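Local coordinates for bumblebee peptidoglycan recognition protein SA (PDB 5XZ4) that probably recognises bacterial peptidoglycan as an innate immune sensor of the bee, with a preference for Dap-type over Lys-type peptidoglycans, at residues I31-I36 with I96-K101; F74-D79 with I105-N110. All blocks are in the same frame, centred on the assembly; numbering follows the deposited sequence.

Contact 1: I31-I36 with I96-K101. With SO4 (sulfate ion), chain C.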
loop_
_atom_site.group_PDB
_atom_site.type_symbol
_atom_site.label_atom_id
_atom_site.label_comp_id
_atom_site.label_asym_id
_atom_site.label_seq_id
_atom_site.Cartn_x
_atom_site.Cartn_y
_atom_site.Cartn_z
ATOM N N ILE A 31 1.226 11.565 -9.422
ATOM C CA ILE A 31 1.290 10.145 -9.774
ATOM C C ILE A 31 -0.026 9.662 -10.424
ATOM O O ILE A 31 -1.105 10.007 -9.944
ATOM C CB ILE A 31 1.567 9.342 -8.476
ATOM C CG1 ILE A 31 2.903 9.770 -7.854
ATOM C CG2 ILE A 31 1.515 7.830 -8.704
ATOM C CD1 ILE A 31 2.973 9.495 -6.364
ATOM N N PRO A 32 0.058 8.818 -11.484
ATOM C CA PRO A 32 -1.155 8.418 -12.223
ATOM C C PRO A 32 -1.925 7.195 -11.718
ATOM O O PRO A 32 -3.116 7.069 -11.994
ATOM C CB PRO A 32 -0.633 8.180 -13.649
ATOM C CG PRO A 32 0.788 7.743 -13.431
ATOM C CD PRO A 32 1.276 8.580 -12.290
ATOM N N TYR A 33 -1.258 6.314 -10.956
ATOM C CA TYR A 33 -1.868 5.043 -10.492
ATOM C C TYR A 33 -1.702 4.825 -8.996
ATOM O O TYR A 33 -0.689 5.210 -8.412
ATOM C CB TYR A 33 -1.264 3.822 -11.210
ATOM C CG TYR A 33 -1.566 3.758 -12.686
ATOM C CD1 TYR A 33 -2.743 3.151 -13.149
ATOM C CD2 TYR A 33 -0.665 4.282 -13.619
ATOM C CE1 TYR A 33 -3.039 3.120 -14.527
ATOM C CE2 TYR A 33 -0.926 4.230 -14.990
ATOM C CZ TYR A 33 -2.111 3.650 -15.432
ATOM O OH TYR A 33 -2.370 3.632 -16.793
ATOM N N VAL A 34 -2.699 4.164 -8.413
ATOM C CA VAL A 34 -2.563 3.538 -7.091
ATOM C C VAL A 34 -2.807 2.046 -7.319
ATOM O O VAL A 34 -3.832 1.674 -7.919
ATOM C CB VAL A 34 -3.574 4.122 -6.089
ATOM C CG1 VAL A 34 -3.593 3.336 -4.779
ATOM C CG2 VAL A 34 -3.268 5.578 -5.791
ATOM N N ILE A 35 -1.899 1.198 -6.781
ATOM C CA ILE A 35 -2.076 -0.251 -6.893
ATOM C C ILE A 35 -2.449 -0.786 -5.510
ATOM O O ILE A 35 -1.738 -0.534 -4.513
ATOM C CB ILE A 35 -0.806 -0.999 -7.362
ATOM C CG1 ILE A 35 -0.070 -0.301 -8.493
ATOM C CG2 ILE A 35 -1.142 -2.443 -7.698
ATOM C CD1 ILE A 35 -0.827 -0.182 -9.792
ATOM N N ILE A 36 -3.548 -1.520 -5.431
ATOM C CA ILE A 36 -4.005 -2.148 -4.189
ATOM C C ILE A 36 -3.501 -3.590 -4.078
ATOM O O ILE A 36 -3.645 -4.397 -5.030
ATOM C CB ILE A 36 -5.552 -2.098 -4.046
ATOM C CG1 ILE A 36 -6.086 -0.652 -4.197
ATOM C CG2 ILE A 36 -6.007 -2.743 -2.730
ATOM C CD1 ILE A 36 -5.583 0.341 -3.150
ATOM N N ILE A 96 5.537 -5.041 -10.533
ATOM C CA ILE A 96 6.424 -5.036 -11.708
ATOM C C ILE A 96 5.691 -4.364 -12.883
ATOM O O ILE A 96 4.508 -4.625 -13.119
ATOM C CB ILE A 96 6.957 -6.460 -12.069
ATOM C CG1 ILE A 96 7.910 -6.941 -10.955
ATOM C CG2 ILE A 96 7.651 -6.479 -13.440
ATOM C CD1 ILE A 96 8.437 -8.368 -11.081
ATOM N N GLY A 97 6.383 -3.437 -13.539
ATOM C CA GLY A 97 5.805 -2.664 -14.633
ATOM C C GLY A 97 5.159 -1.352 -14.224
ATOM O O GLY A 97 4.877 -0.527 -15.084
ATOM N N TYR A 98 4.908 -1.168 -12.921
ATOM C CA TYR A 98 4.213 0.010 -12.377
ATOM C C TYR A 98 4.960 0.679 -11.235
ATOM O O TYR A 98 4.474 1.686 -10.703
ATOM C CB TYR A 98 2.794 -0.348 -11.912
ATOM C CG TYR A 98 1.881 -0.575 -13.099
ATOM C CD1 TYR A 98 1.950 -1.770 -13.850
ATOM C CD2 TYR A 98 0.981 0.425 -13.512
ATOM C CE1 TYR A 98 1.148 -1.959 -14.985
ATOM C CE2 TYR A 98 0.169 0.238 -14.649
ATOM C CZ TYR A 98 0.253 -0.953 -15.364
ATOM O OH TYR A 98 -0.546 -1.158 -16.491
ATOM N N ASN A 99 6.139 0.178 -10.871
ATOM C CA ASN A 99 6.898 0.730 -9.725
ATOM C C ASN A 99 7.350 2.182 -9.887
ATOM O O ASN A 99 7.588 2.869 -8.891
ATOM C CB ASN A 99 8.089 -0.173 -9.374
ATOM C CG ASN A 99 7.663 -1.447 -8.673
ATOM O OD1 ASN A 99 6.823 -1.431 -7.767
ATOM N ND2 ASN A 99 8.270 -2.569 -9.069
ATOM N N LYS A 100 7.415 2.660 -11.138
ATOM C CA LYS A 100 7.809 4.046 -11.421
ATOM C C LYS A 100 6.625 4.990 -11.685
ATOM O O LYS A 100 6.823 6.200 -11.945
ATOM C CB LYS A 100 8.823 4.094 -12.582
ATOM C CG LYS A 100 10.070 3.256 -12.364
ATOM C CD LYS A 100 11.145 3.610 -13.379
ATOM C CE LYS A 100 11.864 2.388 -13.923
ATOM N NZ LYS A 100 12.576 1.580 -12.908
ATOM N N LYS A 101 5.405 4.469 -11.624
ATOM C CA LYS A 101 4.235 5.267 -11.979
ATOM C C LYS A 101 3.037 5.052 -11.073
ATOM O O LYS A 101 1.894 5.324 -11.442
ATOM C CB LYS A 101 3.899 5.140 -13.482
ATOM C CG LYS A 101 3.661 3.723 -13.984
ATOM C CD LYS A 101 3.240 3.725 -15.449
ATOM C CE LYS A 101 3.094 2.307 -15.955
ATOM N NZ LYS A 101 2.906 2.283 -17.430
HETATM S S SO4 C . 9.442 -1.757 -12.736
HETATM O O1 SO4 C . 10.118 -1.875 -11.418
HETATM O O2 SO4 C . 8.109 -1.136 -12.632
HETATM O O3 SO4 C . 10.266 -0.969 -13.685
HETATM O O4 SO4 C . 9.292 -3.129 -13.288
HETATM O O HOH W 1 -0.759 1.098 -17.921
#

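Contact 2: F74-D79 with I105-N110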
loop_
_atom_site.group_PDB
_atom_site.type_symbol
_atom_site.label_atom_id
_atom_site.label_comp_id
_atom_site.label_asym_id
_atom_site.label_seq_id
_atom_site.Cartn_x
_atom_site.Cartn_y
_atom_site.Cartn_z
ATOM N N PHE A 74 2.844 2.286 1.189
ATOM C CA PHE A 74 2.144 2.381 2.472
ATOM C C PHE A 74 1.520 1.032 2.809
ATOM O O PHE A 74 1.217 0.241 1.903
ATOM C CB PHE A 74 0.979 3.414 2.379
ATOM C CG PHE A 74 1.425 4.827 2.090
ATOM C CD1 PHE A 74 1.789 5.683 3.118
ATOM C CD2 PHE A 74 1.471 5.315 0.784
ATOM C CE1 PHE A 74 2.218 6.979 2.849
ATOM C CE2 PHE A 74 1.885 6.628 0.522
ATOM C CZ PHE A 74 2.261 7.453 1.548
ATOM N N LEU A 75 1.312 0.816 4.114
ATOM C CA LEU A 75 0.508 -0.331 4.601
ATOM C C LEU A 75 -0.732 0.177 5.286
ATOM O O LEU A 75 -0.719 1.301 5.875
ATOM C CB LEU A 75 1.277 -1.236 5.581
ATOM C CG LEU A 75 2.625 -1.791 5.121
ATOM C CD1 LEU A 75 3.296 -2.507 6.303
ATOM C CD2 LEU A 75 2.465 -2.734 3.966
ATOM N N ILE A 76 -1.803 -0.607 5.221
ATOM C CA ILE A 76 -3.028 -0.321 5.999
ATOM C C ILE A 76 -3.161 -1.403 7.077
ATOM O O ILE A 76 -3.240 -2.589 6.759
ATOM C CB ILE A 76 -4.320 -0.302 5.122
ATOM C CG1 ILE A 76 -4.160 0.578 3.861
ATOM C CG2 ILE A 76 -5.549 0.086 5.977
ATOM C CD1 ILE A 76 -4.000 2.056 4.154
ATOM N N GLY A 77 -3.181 -0.981 8.341
ATOM C CA GLY A 77 -3.396 -1.904 9.453
ATOM C C GLY A 77 -4.850 -2.128 9.805
ATOM O O GLY A 77 -5.708 -1.257 9.565
ATOM N N GLY A 78 -5.155 -3.262 10.436
ATOM C CA GLY A 78 -6.498 -3.513 10.967
ATOM C C GLY A 78 -6.844 -2.636 12.174
ATOM O O GLY A 78 -8.006 -2.625 12.629
ATOM N N ASP A 79 -5.845 -1.908 12.684
ATOM C CA ASP A 79 -6.072 -0.812 13.645
ATOM C C ASP A 79 -6.669 0.451 12.985
ATOM O O ASP A 79 -7.009 1.410 13.696
ATOM C CB ASP A 79 -4.758 -0.469 14.385
ATOM C CG ASP A 79 -3.655 0.048 13.459
ATOM O OD1 ASP A 79 -3.800 0.024 12.211
ATOM O OD2 ASP A 79 -2.608 0.497 13.982
ATOM N N ILE A 105 -0.288 0.214 -2.156
ATOM C CA ILE A 105 -0.871 0.221 -0.791
ATOM C C ILE A 105 -1.121 -1.225 -0.416
ATOM O O ILE A 105 -1.900 -1.926 -1.061
ATOM C CB ILE A 105 -2.214 0.983 -0.734
ATOM C CG1 ILE A 105 -2.028 2.462 -1.106
ATOM C CG2 ILE A 105 -2.818 0.880 0.669
ATOM C CD1 ILE A 105 -3.335 3.261 -1.189
ATOM N N GLY A 106 -0.400 -1.691 0.617
ATOM C CA GLY A 106 -0.561 -3.087 1.098
ATOM C C GLY A 106 -1.497 -3.172 2.295
ATOM O O GLY A 106 -1.146 -2.693 3.385
ATOM N N PHE A 107 -2.669 -3.795 2.113
ATOM C CA PHE A 107 -3.582 -4.106 3.231
ATOM C C PHE A 107 -2.956 -5.271 4.003
ATOM O O PHE A 107 -2.662 -6.331 3.393
ATOM C CB PHE A 107 -4.983 -4.486 2.717
ATOM C CG PHE A 107 -5.861 -3.314 2.307
ATOM C CD1 PHE A 107 -5.487 -2.454 1.261
ATOM C CD2 PHE A 107 -7.079 -3.128 2.961
ATOM C CE1 PHE A 107 -6.341 -1.404 0.890
ATOM C CE2 PHE A 107 -7.929 -2.080 2.587
ATOM C CZ PHE A 107 -7.545 -1.247 1.556
ATOM N N ILE A 108 -2.767 -5.094 5.310
ATOM C CA ILE A 108 -2.131 -6.155 6.114
ATOM C C ILE A 108 -3.150 -7.262 6.372
ATOM O O ILE A 108 -4.164 -7.051 7.052
ATOM C CB ILE A 108 -1.537 -5.598 7.427
ATOM C CG1 ILE A 108 -0.446 -4.566 7.118
ATOM C CG2 ILE A 108 -0.955 -6.737 8.286
ATOM C CD1 ILE A 108 0.008 -3.752 8.331
ATOM N N GLY A 109 -2.896 -8.436 5.770
ATOM C CA GLY A 109 -3.801 -9.571 5.876
ATOM C C GLY A 109 -3.856 -10.366 4.572
ATOM O O GLY A 109 -3.168 -10.027 3.589
ATOM N N ASN A 110 -4.665 -11.423 4.587
ATOM C CA ASN A 110 -4.951 -12.255 3.421
ATOM C C ASN A 110 -6.445 -12.094 3.130
ATOM O O ASN A 110 -7.298 -12.566 3.877
ATOM C CB ASN A 110 -4.588 -13.727 3.704
ATOM C CG ASN A 110 -4.658 -14.595 2.461
ATOM O OD1 ASN A 110 -5.419 -14.324 1.552
ATOM N ND2 ASN A 110 -3.861 -15.661 2.429
#

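Contact 1: I31-I36 with I96-K101
A single weak backbone bond links strand residues I31-I36 to the loop I96-K101, Y33 N to K101 O at 3.3 Å with an N-H...O angle of only 128°, where the loop leaves a type I turn from Y98 to K101; most of the contact is made by side chains. The same K101 O lies 3.3 Å from P32 CG and in the plane of the Y33 ring at its edge. Y33 and Y98 form a T-shaped pair: the edge of Y98 points at the face of Y33, with centroids 5.3 Å apart and planes at 90°. Y98 CE2 stands over the centre of the Y33 ring, 4.2 Å from Y33 CE2. Y98 CG lies anti to its carbonyl carbon (chi1 -73°), which brings Y98 CD2 to 4.2 Å from I35 CD1. The K101 chain, extended beyond CG, runs alongside both tyrosines, its CE over a face of the Y98 ring toward the rim and its CD near Y33 CE2. A water joins the two phenol ends, donating to Y33 OH and lying 2.7 Å from Y98 OH; P173 O is the stronger partner of Y33 OH. At the start of the turn, a sulfate ion, probably from the crystallisation liquor, accepts bonds from G97 N, N99 N and N99 ND2. Backbone bonds of Y33 with V103 and of V34 with R142 place strand 31-38 between strands 102-107 and 141-145, so the loop meets an interior strand of the mixed sheet just before its own chain enters that sheet.

Contact 2: F74-D79 with I105-N110
I76 rests its side chain against both I105 and F107 on one face of a parallel strand pair, part of the mixed central sheet of the amidase-like PGRP fold. The short strand axes lie 4.5 Å apart at 26°, and the bridges F74-I105, L75-G106 and I76-F107 fix the register. I76 and F107 run side by side, pointing the same way, and I76 CG1 sits over one face of the F107 ring, offset toward its rim, in a CH-pi contact 15° off the ring normal. I76 CG1 also presses on I105 CG2 at 3.5 Å, tighter than usual for two carbons; I105 CG2, anti to its backbone N, is the branch that reaches it. M120 of helix 118-134 touches both I76 and F107 on this face.

The other face carries L75 and I108, whose side chains cross at about a right angle, with L75 CB 3.9 Å from I108 CD1. G106 lies beneath L75 here: a CB on it would come within 3.1 Å of L75 CD2. I108 CD1 also reaches G77 CA at 4.0 Å, and Q53 of helix 47-64 touches I108. An alanine at I108 would probably open a gap beside L75 CB and G77 CA and take away the cover that I108 CG1 gives I76 O.

Three bonds zip the backbones together: G106 N to F74 O, I76 N to G106 O, and beyond the last bridge I108 N to I76 O, 2.9 Å long with an N-H...O angle of 168° and I108 N nearly in line with the carbonyl.

Contacts 1 and 2 serve the same mixed sheet from different places, their centres about 17 Å apart. Contact 2 is wholly buried: all eight touching residues are interior, and regular parallel pairing is combined with aliphatic packing on both faces. Contact 1 is only partly buried. A loop there replaces a second strand, a single weak backbone bond replaces the ladder, and an aromatic pair whose hydroxyls share a water lies at its centre, with a sulfate, probably from the crystallisation liquor, on the outer side of the loop. The two meet where strands 31-38 and 102-107 run as neighbours: I35 O lies 2.9 Å from I105 N, a probable hydrogen bond, and V34 CG1 packs 3.6 Å from I105 CD1.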